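Local coordinates for putative short-chain dehydrogenase/reductase (Burkholderia xenovorans, PDB 5K9Z), which probably acts as an NAD- or NADP-dependent oxidoreductase on CH-OH groups, as expected of a short-chain dehydrogenase/reductase, at residues C[67-70]-C[74-77]; C[99-104]-C[114-119]; C[167-172]-C[245-250]. All blocks are in the same frame, centred on the assembly; numbering follows the deposited sequence.

Contact 1 (C[67-70]-C[74-77])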
loop_
_atom_site.group_PDB
_atom_site.type_symbol
_atom_site.label_atom_id
_atom_site.label_comp_id
_atom_site.label_asym_id
_atom_site.label_seq_id
_atom_site.Cartn_x
_atom_site.Cartn_y
_atom_site.Cartn_z
ATOM N N THR C 67 -7.536 -33.161 1.099
ATOM C CA THR C 67 -7.655 -32.137 0.059
ATOM C C THR C 67 -6.293 -31.556 -0.275
ATOM O O THR C 67 -5.704 -30.862 0.556
ATOM C CB THR C 67 -8.577 -31.002 0.493
ATOM O OG1 THR C 67 -9.813 -31.536 0.949
ATOM C CG2 THR C 67 -8.818 -30.066 -0.683
ATOM N N ASP C 68 -5.839 -31.782 -1.500
ATOM C CA ASP C 68 -4.725 -31.046 -2.088
ATOM C C ASP C 68 -5.320 -29.890 -2.891
ATOM O O ASP C 68 -5.868 -30.109 -3.979
ATOM C CB ASP C 68 -3.903 -31.982 -2.969
ATOM C CG ASP C 68 -2.724 -31.304 -3.628
ATOM O OD1 ASP C 68 -2.656 -30.062 -3.671
ATOM O OD2 ASP C 68 -1.862 -32.041 -4.126
ATOM N N VAL C 69 -5.191 -28.659 -2.378
ATOM C CA VAL C 69 -5.860 -27.522 -3.009
ATOM C C VAL C 69 -5.289 -27.183 -4.379
ATOM O O VAL C 69 -5.931 -26.452 -5.143
ATOM C CB VAL C 69 -5.839 -26.253 -2.124
ATOM C CG1 VAL C 69 -6.516 -26.525 -0.800
ATOM C CG2 VAL C 69 -4.414 -25.736 -1.912
ATOM N N SER C 70 -4.140 -27.737 -4.752
ATOM C CA SER C 70 -3.680 -27.510 -6.116
ATOM C C SER C 70 -4.483 -28.297 -7.145
ATOM O O SER C 70 -4.311 -28.048 -8.345
ATOM C CB SER C 70 -2.193 -27.863 -6.259
ATOM O OG SER C 70 -1.980 -29.254 -6.136
ATOM N N GLN C 74 -10.295 -31.955 -6.137
ATOM C CA GLN C 74 -10.280 -32.232 -4.707
ATOM C C GLN C 74 -10.904 -31.087 -3.910
ATOM O O GLN C 74 -11.589 -31.319 -2.904
ATOM C CB GLN C 74 -8.852 -32.511 -4.251
ATOM C CG GLN C 74 -8.299 -33.811 -4.863
ATOM C CD GLN C 74 -6.965 -34.190 -4.290
ATOM O OE1 GLN C 74 -6.639 -33.829 -3.156
ATOM N NE2 GLN C 74 -6.177 -34.921 -5.068
ATOM N N VAL C 75 -10.679 -29.847 -4.345
ATOM C CA VAL C 75 -11.317 -28.705 -3.689
ATOM C C VAL C 75 -12.830 -28.791 -3.854
ATOM O O VAL C 75 -13.586 -28.634 -2.893
ATOM C CB VAL C 75 -10.753 -27.384 -4.249
ATOM C CG1 VAL C 75 -11.538 -26.189 -3.718
ATOM C CG2 VAL C 75 -9.253 -27.260 -3.932
ATOM N N ALA C 76 -13.285 -29.090 -5.073
ATOM C CA ALA C 76 -14.719 -29.226 -5.320
ATOM C C ALA C 76 -15.305 -30.343 -4.468
ATOM O O ALA C 76 -16.410 -30.208 -3.925
ATOM C CB ALA C 76 -14.968 -29.485 -6.807
ATOM N N ALA C 77 -14.568 -31.454 -4.341
ATOM C CA ALA C 77 -15.031 -32.594 -3.553
ATOM C C ALA C 77 -15.108 -32.262 -2.067
ATOM O O ALA C 77 -15.972 -32.799 -1.366
ATOM C CB ALA C 77 -14.112 -33.803 -3.779
#
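The amide of Gln-74 meets the backbone of Asp-68 through its oxygen. Asp-68 N donates to Gln-74 OE1 at 2.8 Å, and the bond is nearly straight at 165°. Asp-68 N stands 31° out of the carbonyl plane of the amide. Asp-68 CB lies close beside the same oxygen, 3.3 Å from Gln-74 OE1. The second flat group, the carboxylate of Asp-68, turns away from the helix and works within its own loop. Two donors of Ser-70 reach Asp-68 OD1 from one face of the carboxylate. Ser-70 N comes on the anti side at 3.0 Å from Asp-68 OD1, which makes an Asx turn. Ser-70 OG comes from above the plane, 2.7 Å from Asp-68 OD1.

CG of Gln-74 stands beside its own backbone N (chi1 -66°), and the chain then runs extended. This carries the amide from the first turn of helix 72-86 back to the loop. The rest of the contact is van der Waals packing. Val-75 CG2 lies 3.5 Å from Val-69 CA and also touches Val-69 CB. Thr-67 CG2 lies over the helix backbone, 3.8 Å from Gln-74 O. Thr-67 OG1 is hydrogen-bonded to Ala-65 O, and Val-75 also packs on Tyr-126 of helix 110-138.

The loop leads from strand 63-66 into the helix. In classical members of this family an aspartate after the third strand borders the adenine of the cofactor, and Asp-68 is consistent with that place. The chemistry implies a loop held to the helix through one backbone N-H, with the Asp-68 carboxylate oriented by Ser-70.

Contact 2 (C[99-104]-C[114-119])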
loop_
_atom_site.group_PDB
_atom_site.type_symbol
_atom_site.label_atom_id
_atom_site.label_comp_id
_atom_site.label_asym_id
_atom_site.label_seq_id
_atom_site.Cartn_x
_atom_site.Cartn_y
_atom_site.Cartn_z
ATOM N N VAL C 99 5.243 -22.215 1.148
ATOM C CA VAL C 99 6.041 -21.106 0.630
ATOM C C VAL C 99 6.475 -21.349 -0.812
ATOM O O VAL C 99 6.284 -20.485 -1.683
ATOM C CB VAL C 99 7.272 -20.828 1.528
ATOM C CG1 VAL C 99 8.077 -19.658 0.968
ATOM C CG2 VAL C 99 6.833 -20.538 2.947
ATOM N N GLY C 100 7.127 -22.484 -1.065
ATOM C CA GLY C 100 7.509 -22.866 -2.420
ATOM C C GLY C 100 8.850 -22.288 -2.851
ATOM O O GLY C 100 9.842 -22.335 -2.099
ATOM N N ALA C 101 8.883 -21.744 -4.062
ATOM C CA ALA C 101 10.143 -21.325 -4.657
ATOM C C ALA C 101 10.732 -20.127 -3.929
ATOM O O ALA C 101 10.021 -19.190 -3.547
ATOM C CB ALA C 101 9.931 -20.983 -6.130
ATOM N N TYR C 102 12.045 -20.140 -3.741
ATOM C CA TYR C 102 12.715 -18.977 -3.172
ATOM C C TYR C 102 14.076 -18.861 -3.842
ATOM O O TYR C 102 14.492 -19.739 -4.612
ATOM C CB TYR C 102 12.878 -19.064 -1.637
ATOM C CG TYR C 102 13.910 -20.080 -1.293
ATOM C CD1 TYR C 102 13.609 -21.435 -1.346
ATOM C CD2 TYR C 102 15.227 -19.692 -1.012
ATOM C CE1 TYR C 102 14.581 -22.396 -1.096
ATOM C CE2 TYR C 102 16.211 -20.648 -0.768
ATOM C CZ TYR C 102 15.875 -22.005 -0.820
ATOM O OH TYR C 102 16.835 -22.979 -0.588
ATOM N N GLY C 103 14.773 -17.769 -3.550
ATOM C CA GLY C 103 16.091 -17.552 -4.110
ATOM C C GLY C 103 15.996 -16.729 -5.372
ATOM O O GLY C 103 14.935 -16.222 -5.735
ATOM N N SER C 104 17.117 -16.643 -6.081
ATOM C CA SER C 104 17.250 -15.668 -7.153
ATOM C C SER C 104 16.307 -15.968 -8.314
ATOM O O SER C 104 16.161 -17.115 -8.749
ATOM C CB SER C 104 18.688 -15.622 -7.659
ATOM O OG SER C 104 18.788 -14.725 -8.754
ATOM N N HIS C 114 5.516 -22.719 -11.256
ATOM C CA HIS C 114 4.174 -23.278 -11.409
ATOM C C HIS C 114 3.726 -24.061 -10.180
ATOM O O HIS C 114 2.551 -23.995 -9.804
ATOM C CB HIS C 114 4.093 -24.170 -12.660
ATOM C CG HIS C 114 4.108 -23.397 -13.941
ATOM N ND1 HIS C 114 4.991 -23.666 -14.962
ATOM C CD2 HIS C 114 3.407 -22.306 -14.329
ATOM C CE1 HIS C 114 4.797 -22.808 -15.949
ATOM N NE2 HIS C 114 3.848 -21.965 -15.584
ATOM N N ALA C 115 4.624 -24.846 -9.570
ATOM C CA ALA C 115 4.254 -25.556 -8.348
ATOM C C ALA C 115 3.836 -24.586 -7.244
ATOM O O ALA C 115 2.875 -24.850 -6.510
ATOM C CB ALA C 115 5.410 -26.432 -7.859
ATOM N N THR C 116 4.560 -23.471 -7.095
ATOM C CA THR C 116 4.227 -22.504 -6.049
ATOM C C THR C 116 2.857 -21.888 -6.303
ATOM O O THR C 116 1.998 -21.870 -5.416
ATOM C CB THR C 116 5.293 -21.409 -5.964
ATOM O OG1 THR C 116 6.571 -21.992 -5.694
ATOM C CG2 THR C 116 4.956 -20.389 -4.826
ATOM N N LEU C 117 2.625 -21.416 -7.533
ATOM C CA LEU C 117 1.356 -20.771 -7.871
ATOM C C LEU C 117 0.188 -21.756 -7.850
ATOM O O LEU C 117 -0.950 -21.350 -7.591
ATOM C CB LEU C 117 1.476 -20.080 -9.230
ATOM C CG LEU C 117 1.924 -18.601 -9.225
ATOM C CD1 LEU C 117 3.171 -18.357 -8.411
ATOM C CD2 LEU C 117 2.155 -18.142 -10.654
ATOM N N GLY C 118 0.451 -23.049 -8.091
ATOM C CA GLY C 118 -0.618 -24.037 -8.044
ATOM C C GLY C 118 -1.263 -24.114 -6.675
ATOM O O GLY C 118 -2.492 -24.174 -6.556
ATOM N N VAL C 119 -0.444 -24.051 -5.623
ATOM C CA VAL C 119 -0.944 -24.075 -4.256
ATOM C C VAL C 119 -1.459 -22.692 -3.839
ATOM O O VAL C 119 -2.567 -22.554 -3.302
ATOM C CB VAL C 119 0.162 -24.567 -3.296
ATOM C CG1 VAL C 119 -0.323 -24.525 -1.873
ATOM C CG2 VAL C 119 0.688 -25.992 -3.684
#
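Thr-116 carries the whole helix side of this contact, and it faces Val-99, Gly-100 and Ala-101. Its hydroxyl is the tight point. Ala-101 N donates to Thr-116 OG1 at 2.8 Å, with an N-H...O angle of 160°. The same hydroxyl gives its proton to Ala-112 O, one turn back in the helix, so it is held as donor and acceptor at once. Gly-100 has no side chain, and this lets Thr-116 OG1 come within 3.5 Å of Gly-100 CA. Ala-101 CB lies at the same distance from Thr-116 OG1, on the next residue.

OG1 of Thr-116 stands beside the backbone N (chi1 -59°), which leaves CG2 anti to that N. The methyl points at the strand entry, where Thr-116 CG2 is 3.4 Å from Val-99 O.

Strand 100-102 is not part of the central Rossmann sheet. It pairs in an antiparallel ladder with a strand of the second subunit, so a sheet runs on across the dimer interface. Phe-272 of that subunit packs on Thr-116, Ala-115 and Tyr-102. Thr-116 thus ties helix 110-138 to a strand that serves the dimer.

Away from Thr-116 the two segments part. Val-99 touches with its carbonyl oxygen, while its side chain turns away from the helix segment and rests on Met-198 and on Met-273 of the second subunit. Further along the strand, Gly-100 O lies in plane at the edge of the Tyr-102 ring, which does not touch the helix segment. His-114 is the solvent side, exposed on the helix surface and well clear of the strand.

Contact 3 (C[167-172]-C[245-250])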
loop_
_atom_site.group_PDB
_atom_site.type_symbol
_atom_site.label_atom_id
_atom_site.label_comp_id
_atom_site.label_asym_id
_atom_site.label_seq_id
_atom_site.Cartn_x
_atom_site.Cartn_y
_atom_site.Cartn_z
ATOM N N ALA C 167 -1.734 -11.691 -6.305
ATOM C CA ALA C 167 -2.813 -12.216 -7.135
ATOM C C ALA C 167 -4.030 -12.619 -6.300
ATOM O O ALA C 167 -5.179 -12.427 -6.731
ATOM C CB ALA C 167 -2.291 -13.397 -7.968
ATOM N N VAL C 168 -3.795 -13.191 -5.110
ATOM C CA VAL C 168 -4.877 -13.576 -4.197
ATOM C C VAL C 168 -5.671 -12.350 -3.752
ATOM O O VAL C 168 -6.907 -12.379 -3.670
ATOM C CB VAL C 168 -4.300 -14.337 -2.984
ATOM C CG1 VAL C 168 -5.314 -14.437 -1.865
ATOM C CG2 VAL C 168 -3.800 -15.756 -3.399
ATOM N N ILE C 169 -4.983 -11.253 -3.457
ATOM C CA ILE C 169 -5.699 -10.031 -3.113
ATOM C C ILE C 169 -6.479 -9.510 -4.317
ATOM O O ILE C 169 -7.632 -9.084 -4.185
ATOM C CB ILE C 169 -4.719 -8.994 -2.538
ATOM C CG1 ILE C 169 -4.286 -9.450 -1.141
ATOM C CG2 ILE C 169 -5.357 -7.594 -2.505
ATOM C CD1 ILE C 169 -3.253 -8.566 -0.475
ATOM N N GLY C 170 -5.901 -9.583 -5.519
ATOM C CA GLY C 170 -6.651 -9.161 -6.701
ATOM C C GLY C 170 -7.869 -10.035 -6.976
ATOM O O GLY C 170 -8.952 -9.538 -7.306
ATOM N N LEU C 171 -7.704 -11.351 -6.845
ATOM C CA LEU C 171 -8.831 -12.255 -7.033
ATOM C C LEU C 171 -9.883 -12.041 -5.953
ATOM O O LEU C 171 -11.086 -12.129 -6.223
ATOM C CB LEU C 171 -8.341 -13.695 -7.007
ATOM C CG LEU C 171 -9.367 -14.790 -7.225
ATOM C CD1 LEU C 171 -10.155 -14.555 -8.507
ATOM C CD2 LEU C 171 -8.632 -16.102 -7.277
ATOM N N THR C 172 -9.444 -11.777 -4.720
ATOM C CA THR C 172 -10.375 -11.428 -3.647
ATOM C C THR C 172 -11.249 -10.235 -4.040
ATOM O O THR C 172 -12.478 -10.273 -3.907
ATOM C CB THR C 172 -9.602 -11.115 -2.360
ATOM O OG1 THR C 172 -8.933 -12.294 -1.884
ATOM C CG2 THR C 172 -10.555 -10.626 -1.290
ATOM N N ALA C 245 -14.270 -7.395 0.330
ATOM C CA ALA C 245 -13.096 -7.181 -0.512
ATOM C C ALA C 245 -11.907 -6.628 0.258
ATOM O O ALA C 245 -10.947 -6.145 -0.350
ATOM C CB ALA C 245 -13.409 -6.255 -1.689
ATOM N N HIS C 246 -11.931 -6.710 1.576
ATOM C CA HIS C 246 -10.925 -6.039 2.394
ATOM C C HIS C 246 -9.758 -6.974 2.670
ATOM O O HIS C 246 -9.924 -8.194 2.736
ATOM C CB HIS C 246 -11.527 -5.571 3.723
ATOM C CG HIS C 246 -10.559 -4.836 4.611
ATOM N ND1 HIS C 246 -9.886 -3.704 4.208
ATOM C CD2 HIS C 246 -10.151 -5.085 5.877
ATOM C CE1 HIS C 246 -9.112 -3.277 5.194
ATOM N NE2 HIS C 246 -9.258 -4.096 6.222
ATOM N N THR C 247 -8.578 -6.395 2.837
ATOM C CA THR C 247 -7.407 -7.159 3.267
ATOM C C THR C 247 -7.086 -6.725 4.688
ATOM O O THR C 247 -6.548 -5.634 4.907
ATOM C CB THR C 247 -6.222 -6.956 2.335
ATOM O OG1 THR C 247 -6.576 -7.415 1.029
ATOM C CG2 THR C 247 -4.993 -7.770 2.835
ATOM N N LEU C 248 -7.446 -7.564 5.651
ATOM C CA LEU C 248 -7.198 -7.249 7.048
ATOM C C LEU C 248 -5.754 -7.626 7.372
ATOM O O LEU C 248 -5.407 -8.811 7.401
ATOM C CB LEU C 248 -8.193 -7.989 7.932
ATOM C CG LEU C 248 -8.044 -7.897 9.442
ATOM C CD1 LEU C 248 -7.836 -6.466 9.875
ATOM C CD2 LEU C 248 -9.284 -8.487 10.093
ATOM N N VAL C 249 -4.909 -6.620 7.588
ATOM C CA VAL C 249 -3.469 -6.820 7.767
ATOM C C VAL C 249 -3.169 -6.982 9.252
ATOM O O VAL C 249 -3.616 -6.173 10.080
ATOM C CB VAL C 249 -2.668 -5.649 7.172
ATOM C CG1 VAL C 249 -1.163 -5.812 7.454
ATOM C CG2 VAL C 249 -2.954 -5.487 5.675
ATOM N N VAL C 250 -2.413 -8.029 9.592
ATOM C CA VAL C 250 -2.063 -8.327 10.981
ATOM C C VAL C 250 -0.545 -8.461 11.004
ATOM O O VAL C 250 -0.006 -9.566 10.911
ATOM C CB VAL C 250 -2.746 -9.600 11.505
ATOM C CG1 VAL C 250 -2.495 -9.764 13.014
ATOM C CG2 VAL C 250 -4.255 -9.597 11.189
#
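This contact sets a helix of the Rossmann fold against the last strand of its parallel sheet. Ile-169 and Thr-172 on helix 159-179 meet Thr-247 in strand 247-250 and Ala-245 just before it. Ile-169 and Thr-247 cross at about a right angle. Ile-169 CG2 is 3.7 Å from Thr-247 OG1, and Ile-169 CD1 is 3.8 Å from Thr-247 CG2. The contact is by packing alone. Ile-169 is modelled in two conformers and one is described here, so the fine detail at its end is doubtful.

Thr-247 points its side chain toward the helix. With its OG1 beside the backbone N (chi1 -61°), that oxygen meets CG2 and CG1 of Ile-169, while the threonine methyl meets CD1.

Helix 159-179 is the crossover helix between the parallel strands 141-146 and 184-191. It covers one face of the sheet, and here it reaches past 184-191 to the edge strand 247-250. Thr-247 also touches Ala-190 of the neighbouring strand 184-191, and Thr-172 packs on Val-186 and Ala-188 of the same strand. The helix also packs on helix 110-138, where Val-168 rests on Val-124.

One turn on, the contact is looser. Thr-172 CG2 comes to 4.4 Å from Ala-245 CA, just before the strand starts. The hydroxyl of Thr-172 is used inside its own helix. Thr-172 OG1 donates to Val-168 O at 2.7 Å, tilted 35° from the carbonyl plane. Thr-172 N reaches Val-168 O at 2.8 Å from the opposite face, so two donors of one residue grip this carbonyl. The hydroxyl bond holds the rotation of Thr-172, with CG2 directed to Ala-245. The chain at Ala-245 is itself tied by backbone hydrogen bonding to Val-186, and His-246 N bonds to Asn-187 OD1.

Overall arrangement
The three contacts follow one another along the chain without overlap. Their centres lie 18 Å (1 and 2), 21 Å (1 and 3) and 19 Å (2 and 3) apart. Contacts 1 and 2 touch: Ser-70 CB packs 3.7 Å from Gly-118 O. Contact 3 touches neither. Helix 110-138 joins all three. It supplies segment 114-119, packs on Val-75 of contact 1 and lies against Val-168 and Leu-171 of contact 3. Contacts 1 and 3 sit toward the two ends of the parallel sheet, after strand 63-66 and at strand 247-250. Contact 2 lies outside that sheet, at the dimer interface. Helix 110-138 thus runs from the dimer interface to residues near both borders of the sheet.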